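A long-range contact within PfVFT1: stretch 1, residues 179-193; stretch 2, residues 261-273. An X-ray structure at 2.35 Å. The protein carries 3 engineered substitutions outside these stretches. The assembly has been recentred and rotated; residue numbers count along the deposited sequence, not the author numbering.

Stretch 1 (179-193) NKIMILKEYNINNLE
Stretch 2 (261-273) NEHKINVFDSFLK

Lys-180 to Leu-184 runs antiparallel to Ile-265 to Asp-269, directions 158° apart; their axes come within 4.5 Å. Before the second strand, Lys-264 O accepts a bond from Lys-185 N (2.9 Å), where stretch 1 leaves its strand for a 3-10 turn. Ile-265 (chi1 m, chi2 m) is paired with Leu-184, non-hydrogen-bonded, CA-CA 4.6 Å; their side chains diverge at CB, but Ile-265 CD1 reaches Leu-184 CD2 (3.8 Å) and the selenomethionine Met-182 CE (4.0 Å). Alternation then puts Asn-266 and Phe-268 on the face with Ile-181 and Ile-183, Val-267 and Asp-269 on that with Lys-180 and Met-182. Asn-266 (phi/psi -122/140) bonds through N to Ile-183 O (2.7 Å) and O from Ile-183 N (2.8 Å). Val-267 (t) CG2 packs on Met-182 (p) CB, 3.9 Å. Phe-268 (p, chi2 86°) N to Ile-181 O is 3.2 Å, Phe-268 O to Ile-181 N 3.0 Å. One ring face covers Ile-181 CB, 4.1 Å from the centroid; Asn-190 O and Asn-191 N lie over the other; Ile-183 CG2 meets the edge. Lys-180 (m, t, t, m) NZ makes a long salt bridge to Asp-269 (t) OD2 (3.5 Å). At Ser-270 (p, -67/-21) the extended course breaks; Ser-270 OG donates to Asn-179 O (2.6 Å). The CA-to-CB bond of Phe-271 (62/17) points away. Leu-272 O receives Asn-179 (m) ND2 (2.6 Å, 170°), supplementing the weak backbone bond there.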

# COMPACT_ATOMS: atom_id res chain seq x y z
N ASN A 179 0.39 -7.41 -9.89
CA ASN A 179 0.45 -6.79 -11.21
C ASN A 179 0.31 -7.83 -12.31
O ASN A 179 1.14 -8.73 -12.45
CB ASN A 179 1.77 -6.03 -11.37
CG ASN A 179 1.89 -4.87 -10.40
OD1 ASN A 179 1.51 -3.75 -10.71
ND2 ASN A 179 2.42 -5.15 -9.22
N LYS A 180 -0.76 -7.72 -13.09
CA LYS A 180 -1.02 -8.65 -14.17
C LYS A 180 -0.37 -8.17 -15.46
O LYS A 180 -0.14 -6.97 -15.64
CB LYS A 180 -2.52 -8.85 -14.36
CG LYS A 180 -3.24 -9.24 -13.08
CD LYS A 180 -4.71 -9.54 -13.33
CE LYS A 180 -5.45 -9.80 -12.03
NZ LYS A 180 -4.87 -10.92 -11.25
N ILE A 181 -0.05 -9.11 -16.34
CA ILE A 181 0.60 -8.80 -17.60
C ILE A 181 -0.27 -9.31 -18.74
O ILE A 181 -0.51 -10.51 -18.85
CB ILE A 181 2.01 -9.44 -17.69
CG1 ILE A 181 2.90 -8.91 -16.57
CG2 ILE A 181 2.65 -9.17 -19.05
CD1 ILE A 181 4.22 -9.64 -16.42
N MSE A 182 -0.74 -8.40 -19.59
CA MSE A 182 -1.49 -8.81 -20.77
C MSE A 182 -0.60 -8.73 -22.00
O MSE A 182 0.18 -7.79 -22.17
CB MSE A 182 -2.76 -7.97 -20.94
CG MSE A 182 -2.58 -6.48 -21.05
SE MSE A 182 -4.32 -5.66 -21.44
CE MSE A 182 -4.53 -6.30 -23.27
N ILE A 183 -0.73 -9.74 -22.86
CA ILE A 183 0.14 -9.90 -24.01
C ILE A 183 -0.58 -10.68 -25.11
O ILE A 183 -1.48 -11.47 -24.82
CB ILE A 183 1.46 -10.62 -23.62
CG1 ILE A 183 2.42 -10.70 -24.81
CG2 ILE A 183 1.15 -12.01 -23.06
CD1 ILE A 183 3.81 -11.21 -24.45
N LEU A 184 -0.19 -10.45 -26.36
CA LEU A 184 -0.77 -11.18 -27.48
C LEU A 184 -0.38 -12.65 -27.41
O LEU A 184 0.78 -12.98 -27.17
CB LEU A 184 -0.31 -10.57 -28.80
CG LEU A 184 -0.79 -9.14 -29.07
CD1 LEU A 184 0.04 -8.49 -30.16
CD2 LEU A 184 -2.26 -9.15 -29.45
N LYS A 185 -1.35 -13.53 -27.61
CA LYS A 185 -1.12 -14.97 -27.56
C LYS A 185 -0.09 -15.42 -28.59
O LYS A 185 0.60 -16.43 -28.39
CB LYS A 185 -2.42 -15.74 -27.80
CG LYS A 185 -3.25 -15.96 -26.55
CD LYS A 185 -3.87 -17.35 -26.52
CE LYS A 185 -4.46 -17.67 -25.15
NZ LYS A 185 -5.24 -18.93 -25.17
N GLU A 186 0.02 -14.68 -29.68
CA GLU A 186 0.85 -15.08 -30.81
C GLU A 186 2.32 -15.23 -30.44
O GLU A 186 3.07 -15.92 -31.13
CB GLU A 186 0.70 -14.06 -31.95
CG GLU A 186 1.14 -12.66 -31.60
CD GLU A 186 0.71 -11.64 -32.65
OE1 GLU A 186 -0.50 -11.39 -32.77
OE2 GLU A 186 1.60 -11.10 -33.34
N TYR A 187 2.74 -14.59 -29.35
CA TYR A 187 4.13 -14.65 -28.92
C TYR A 187 4.44 -15.93 -28.14
O TYR A 187 5.60 -16.23 -27.86
CB TYR A 187 4.49 -13.43 -28.06
CG TYR A 187 4.54 -12.15 -28.85
CD1 TYR A 187 5.55 -11.93 -29.78
CD2 TYR A 187 3.60 -11.15 -28.67
CE1 TYR A 187 5.61 -10.75 -30.51
CE2 TYR A 187 3.65 -9.97 -29.39
CZ TYR A 187 4.66 -9.78 -30.31
OH TYR A 187 4.71 -8.61 -31.03
N ASN A 188 3.40 -16.69 -27.81
CA ASN A 188 3.55 -17.95 -27.10
C ASN A 188 4.16 -17.75 -25.71
O ASN A 188 4.88 -18.61 -25.21
CB ASN A 188 4.40 -18.92 -27.92
CG ASN A 188 4.21 -20.38 -27.51
OD1 ASN A 188 3.15 -20.76 -27.01
ND2 ASN A 188 5.24 -21.19 -27.71
N ILE A 189 3.86 -16.60 -25.11
CA ILE A 189 4.35 -16.26 -23.78
C ILE A 189 3.18 -16.16 -22.80
O ILE A 189 2.32 -15.29 -22.95
CB ILE A 189 5.13 -14.92 -23.79
CG1 ILE A 189 6.33 -15.02 -24.73
CG2 ILE A 189 5.59 -14.55 -22.38
CD1 ILE A 189 6.98 -13.69 -25.03
N ASN A 190 3.15 -17.04 -21.81
CA ASN A 190 2.08 -17.04 -20.82
C ASN A 190 2.59 -17.08 -19.37
O ASN A 190 1.83 -17.35 -18.45
CB ASN A 190 1.13 -18.21 -21.07
CG ASN A 190 1.86 -19.52 -21.31
OD1 ASN A 190 2.33 -20.17 -20.37
ND2 ASN A 190 1.96 -19.91 -22.58
N ASN A 191 3.87 -16.78 -19.18
CA ASN A 191 4.42 -16.66 -17.84
C ASN A 191 5.60 -15.69 -17.79
O ASN A 191 6.12 -15.28 -18.83
CB ASN A 191 4.85 -18.03 -17.30
CG ASN A 191 5.74 -18.79 -18.25
OD1 ASN A 191 6.91 -18.44 -18.44
ND2 ASN A 191 5.21 -19.85 -18.85
N LEU A 192 6.00 -15.34 -16.58
CA LEU A 192 7.08 -14.39 -16.35
C LEU A 192 8.41 -14.94 -16.87
O LEU A 192 9.27 -14.18 -17.30
CB LEU A 192 7.18 -14.06 -14.86
CG LEU A 192 8.19 -12.99 -14.45
CD1 LEU A 192 7.90 -11.66 -15.12
CD2 LEU A 192 8.19 -12.83 -12.93
N GLU A 193 8.57 -16.26 -16.81
CA GLU A 193 9.80 -16.91 -17.25
C GLU A 193 9.98 -16.81 -18.76
O GLU A 193 11.05 -16.47 -19.24
CB GLU A 193 9.82 -18.37 -16.81
CG GLU A 193 11.08 -19.14 -17.21
CD GLU A 193 12.32 -18.63 -16.50
OE1 GLU A 193 12.19 -17.86 -15.53
OE2 GLU A 193 13.43 -19.01 -16.93
N ASN A 261 -10.68 -11.23 -26.74
CA ASN A 261 -10.77 -12.57 -27.31
C ASN A 261 -9.73 -13.53 -26.71
O ASN A 261 -8.53 -13.26 -26.74
CB ASN A 261 -10.61 -12.52 -28.83
CG ASN A 261 -10.90 -13.85 -29.50
OD1 ASN A 261 -11.25 -14.83 -28.84
ND2 ASN A 261 -10.76 -13.90 -30.82
N GLU A 262 -10.23 -14.64 -26.17
CA GLU A 262 -9.40 -15.71 -25.61
C GLU A 262 -8.24 -16.11 -26.51
O GLU A 262 -7.14 -16.38 -26.04
CB GLU A 262 -10.27 -16.94 -25.34
CG GLU A 262 -10.32 -17.38 -23.89
CD GLU A 262 -11.43 -18.38 -23.63
OE1 GLU A 262 -12.41 -18.03 -22.95
OE2 GLU A 262 -11.32 -19.53 -24.11
N HIS A 263 -8.50 -16.16 -27.81
CA HIS A 263 -7.55 -16.72 -28.77
C HIS A 263 -6.50 -15.71 -29.22
O HIS A 263 -5.51 -16.08 -29.85
CB HIS A 263 -8.31 -17.25 -29.99
CG HIS A 263 -9.41 -18.20 -29.64
ND1 HIS A 263 -10.67 -18.12 -30.20
CD2 HIS A 263 -9.45 -19.24 -28.78
CE1 HIS A 263 -11.43 -19.08 -29.71
NE2 HIS A 263 -10.72 -19.77 -28.84
N LYS A 264 -6.71 -14.44 -28.88
CA LYS A 264 -5.83 -13.37 -29.33
C LYS A 264 -5.01 -12.77 -28.19
O LYS A 264 -3.86 -12.36 -28.39
CB LYS A 264 -6.64 -12.27 -30.01
CG LYS A 264 -7.32 -12.71 -31.30
CD LYS A 264 -6.35 -12.81 -32.48
CE LYS A 264 -6.21 -11.48 -33.23
NZ LYS A 264 -5.43 -10.44 -32.49
N ILE A 265 -5.60 -12.70 -27.00
CA ILE A 265 -4.97 -12.05 -25.86
C ILE A 265 -4.74 -13.02 -24.72
O ILE A 265 -5.53 -13.95 -24.50
CB ILE A 265 -5.81 -10.84 -25.38
CG1 ILE A 265 -5.56 -9.63 -26.29
CG2 ILE A 265 -5.51 -10.47 -23.92
CD1 ILE A 265 -4.17 -8.98 -26.16
N ASN A 266 -3.64 -12.81 -24.02
CA ASN A 266 -3.27 -13.60 -22.86
C ASN A 266 -3.11 -12.69 -21.65
O ASN A 266 -2.59 -11.58 -21.78
CB ASN A 266 -1.96 -14.35 -23.13
CG ASN A 266 -2.05 -15.81 -22.79
OD1 ASN A 266 -1.72 -16.67 -23.61
ND2 ASN A 266 -2.50 -16.12 -21.58
N VAL A 267 -3.57 -13.15 -20.49
CA VAL A 267 -3.36 -12.41 -19.25
C VAL A 267 -2.97 -13.37 -18.13
O VAL A 267 -3.70 -14.32 -17.83
CB VAL A 267 -4.61 -11.62 -18.82
CG1 VAL A 267 -4.26 -10.66 -17.69
CG2 VAL A 267 -5.19 -10.84 -20.00
N PHE A 268 -1.81 -13.13 -17.52
CA PHE A 268 -1.34 -13.95 -16.41
C PHE A 268 -0.84 -13.07 -15.27
O PHE A 268 -0.39 -11.94 -15.49
CB PHE A 268 -0.23 -14.90 -16.88
CG PHE A 268 0.96 -14.20 -17.48
CD1 PHE A 268 2.00 -13.76 -16.67
CD2 PHE A 268 1.06 -14.00 -18.85
CE1 PHE A 268 3.10 -13.12 -17.21
CE2 PHE A 268 2.16 -13.37 -19.40
CZ PHE A 268 3.18 -12.93 -18.58
N ASP A 269 -0.92 -13.60 -14.06
CA ASP A 269 -0.48 -12.89 -12.86
C ASP A 269 1.02 -13.10 -12.65
O ASP A 269 1.46 -14.22 -12.38
CB ASP A 269 -1.27 -13.36 -11.64
CG ASP A 269 -1.21 -12.38 -10.48
OD1 ASP A 269 -0.24 -11.59 -10.40
OD2 ASP A 269 -2.14 -12.39 -9.65
N SER A 270 1.79 -12.03 -12.80
CA SER A 270 3.24 -12.10 -12.60
C SER A 270 3.60 -12.37 -11.15
O SER A 270 4.71 -12.83 -10.85
CB SER A 270 3.90 -10.79 -13.05
OG SER A 270 3.53 -9.72 -12.20
N PHE A 271 2.66 -12.07 -10.26
CA PHE A 271 2.87 -12.16 -8.81
C PHE A 271 3.97 -11.20 -8.34
O PHE A 271 4.49 -11.34 -7.24
CB PHE A 271 3.19 -13.60 -8.39
CG PHE A 271 2.08 -14.57 -8.65
CD1 PHE A 271 0.80 -14.31 -8.18
CD2 PHE A 271 2.30 -15.74 -9.35
CE1 PHE A 271 -0.23 -15.20 -8.40
CE2 PHE A 271 1.27 -16.63 -9.59
CZ PHE A 271 -0.00 -16.36 -9.11
N LEU A 272 4.30 -10.24 -9.19
CA LEU A 272 5.14 -9.11 -8.79
C LEU A 272 4.25 -8.12 -8.06
O LEU A 272 3.42 -7.45 -8.69
CB LEU A 272 5.82 -8.47 -10.00
CG LEU A 272 6.82 -9.36 -10.75
CD1 LEU A 272 7.14 -8.77 -12.12
CD2 LEU A 272 8.09 -9.57 -9.94
N LYS A 273 4.41 -8.02 -6.75
CA LYS A 273 3.44 -7.31 -5.92
C LYS A 273 3.78 -5.85 -5.70
O LYS A 273 4.94 -5.43 -5.76
CB LYS A 273 3.32 -8.01 -4.56
CG LYS A 273 3.00 -9.49 -4.65
CD LYS A 273 1.78 -9.75 -5.51
CE LYS A 273 1.38 -11.22 -5.49
NZ LYS A 273 0.36 -11.52 -4.45